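Local coordinates for glycosyl hydrolases family 31 family protein (Aspergillus niger, PDB 6DRU) that releases alpha-xylose from the non-reducing terminal glucose of xyloglucan oligosaccharides, as an alpha-xylosidase of glycoside hydrolase family 31, at residues 530-534 and 535-539. Sequence-based numbering, arbitrary orientation.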
loop_
_atom_site.group_PDB
_atom_site.type_symbol
_atom_site.label_atom_id
_atom_site.label_comp_id
_atom_site.label_asym_id
_atom_site.label_seq_id
_atom_site.Cartn_x
_atom_site.Cartn_y
_atom_site.Cartn_z
ATOM N N GLY A 530 -38.445 1.710 -27.989
ATOM C CA GLY A 530 -38.529 3.125 -27.707
ATOM C C GLY A 530 -39.176 3.976 -28.776
ATOM O O GLY A 530 -39.260 5.198 -28.598
ATOM N N ASN A 531 -39.633 3.383 -29.876
ATOM C CA ASN A 531 -40.228 4.142 -30.972
ATOM C C ASN A 531 -41.708 4.361 -30.678
ATOM O O ASN A 531 -42.514 3.431 -30.782
ATOM C CB ASN A 531 -40.023 3.423 -32.302
ATOM C CG ASN A 531 -40.199 4.345 -33.492
ATOM O OD1 ASN A 531 -41.081 5.205 -33.502
ATOM N ND2 ASN A 531 -39.350 4.178 -34.498
ATOM N N ILE A 532 -42.068 5.598 -30.324
ATOM C CA ILE A 532 -43.441 5.914 -29.949
ATOM C C ILE A 532 -44.402 5.863 -31.125
ATOM O O ILE A 532 -45.617 5.962 -30.926
ATOM C CB ILE A 532 -43.514 7.302 -29.281
ATOM C CG1 ILE A 532 -43.036 8.386 -30.248
ATOM C CG2 ILE A 532 -42.676 7.329 -28.014
ATOM C CD1 ILE A 532 -43.382 9.788 -29.803
ATOM N N ASP A 533 -43.891 5.715 -32.347
ATOM C CA ASP A 533 -44.734 5.624 -33.527
ATOM C C ASP A 533 -44.965 4.192 -33.983
ATOM O O ASP A 533 -45.762 3.973 -34.902
ATOM C CB ASP A 533 -44.128 6.435 -34.680
ATOM C CG ASP A 533 -44.129 7.928 -34.407
ATOM O OD1 ASP A 533 -45.110 8.425 -33.812
ATOM O OD2 ASP A 533 -43.156 8.606 -34.796
ATOM N N THR A 534 -44.295 3.216 -33.373
ATOM C CA THR A 534 -44.567 1.841 -33.769
ATOM C C THR A 534 -45.609 1.219 -32.845
ATOM O O THR A 534 -45.629 1.513 -31.644
ATOM C CB THR A 534 -43.295 1.000 -33.733
ATOM O OG1 THR A 534 -42.833 0.886 -32.381
ATOM C CG2 THR A 534 -42.210 1.636 -34.591
ATOM N N PRO A 535 -46.483 0.366 -33.384
ATOM C CA PRO A 535 -47.457 -0.320 -32.520
ATOM C C PRO A 535 -46.806 -1.237 -31.504
ATOM O O PRO A 535 -47.387 -1.473 -30.436
ATOM C CB PRO A 535 -48.319 -1.106 -33.519
ATOM C CG PRO A 535 -48.087 -0.447 -34.842
ATOM C CD PRO A 535 -46.675 0.039 -34.805
ATOM N N GLU A 536 -45.615 -1.759 -31.803
ATOM C CA GLU A 536 -44.950 -2.676 -30.883
ATOM C C GLU A 536 -44.614 -1.984 -29.569
ATOM O O GLU A 536 -44.919 -2.498 -28.487
ATOM C CB GLU A 536 -43.682 -3.241 -31.526
ATOM C CG GLU A 536 -43.915 -4.215 -32.672
ATOM C CD GLU A 536 -44.174 -3.521 -33.999
ATOM O OE1 GLU A 536 -44.346 -2.283 -34.009
ATOM O OE2 GLU A 536 -44.193 -4.214 -35.039
ATOM N N TYR A 537 -43.987 -0.807 -29.643
ATOM C CA TYR A 537 -43.628 -0.096 -28.422
ATOM C C TYR A 537 -44.826 0.594 -27.785
ATOM O O TYR A 537 -44.859 0.761 -26.559
ATOM C CB TYR A 537 -42.531 0.933 -28.695
ATOM C CG TYR A 537 -42.133 1.679 -27.445
ATOM C CD1 TYR A 537 -41.447 1.035 -26.424
ATOM C CD2 TYR A 537 -42.477 3.012 -27.267
ATOM C CE1 TYR A 537 -41.095 1.702 -25.272
ATOM C CE2 TYR A 537 -42.128 3.688 -26.115
ATOM C CZ TYR A 537 -41.438 3.027 -25.123
ATOM O OH TYR A 537 -41.087 3.690 -23.973
ATOM N N ARG A 538 -45.805 1.015 -28.587
ATOM C CA ARG A 538 -47.028 1.571 -28.019
ATOM C C ARG A 538 -47.699 0.574 -27.083
ATOM O O ARG A 538 -48.251 0.958 -26.045
ATOM C CB ARG A 538 -47.980 1.994 -29.136
ATOM C CG ARG A 538 -47.631 3.324 -29.776
ATOM C CD ARG A 538 -48.336 3.486 -31.107
ATOM N NE ARG A 538 -48.354 4.875 -31.549
ATOM C CZ ARG A 538 -48.938 5.295 -32.666
ATOM N NH1 ARG A 538 -49.552 4.427 -33.458
ATOM N NH2 ARG A 538 -48.910 6.580 -32.991
ATOM N N GLU A 539 -47.663 -0.714 -27.435
ATOM C CA GLU A 539 -48.198 -1.740 -26.544
ATOM C C GLU A 539 -47.394 -1.813 -25.252
ATOM O O GLU A 539 -47.960 -1.835 -24.153
ATOM C CB GLU A 539 -48.200 -3.095 -27.252
ATOM C CG GLU A 539 -48.758 -4.233 -26.411
ATOM C CD GLU A 539 -48.461 -5.596 -27.004
ATOM O OE1 GLU A 539 -47.654 -5.667 -27.957
ATOM O OE2 GLU A 539 -49.033 -6.596 -26.520
HETATM O O HOH W 1 -47.404 8.625 -31.928
#
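The Tyr537 ring lies flat against Gly530, whose CA sits 3.6 Å from the ring centroid and almost directly over its centre, a CH-pi contact over one face. With CG anti to the backbone N (chi1 -180°), the tyrosine is turned from the first turn of the helix back against the loop that precedes it. Its CD2 meets the carbonyl oxygen Asn531 O obliquely, and its CE2 touches Ile532 CG2 at 4.1 Å; the phenol OH is hydrogen-bonded farther off, to Gly518 O. Thr534 is the N-cap of helix 535-548, in the TIM-barrel domain of the family. Its hydroxyl OG1 accepts a nearly straight but weak bond from Tyr537 N at 3.4 Å (166°) and donates to Asn531 O at 3.0 Å. Since Thr534 N also binds Asn531 O, that oxygen takes two donors and closes the type I turn from Asn531 to Thr534. An Asx turn overlaps it, Asn531 OD1 accepting from Asp533 N. The nearly straight aliphatic chain of Arg538 runs back past Thr534 O, which receives the helical bond from Arg538 N, and NE reaches Ile532 O in a weak, bent bond of 3.0 Å (125°). Asp533 O stands over one face of the guanidinium, while a water at its edge accepts from Arg538 NH2 at 2.8 Å and donates to Asp533 OD1. Asp533 OD1 and Arg538 NH2 are 4.3 Å apart, the oxygen well out of the guanidinium plane, so the charges interact without a direct salt bridge, and Asp533 OD2 turns to the backbone N atoms of Tyr563 and Phe564. A bound glucose unit touches Thr534.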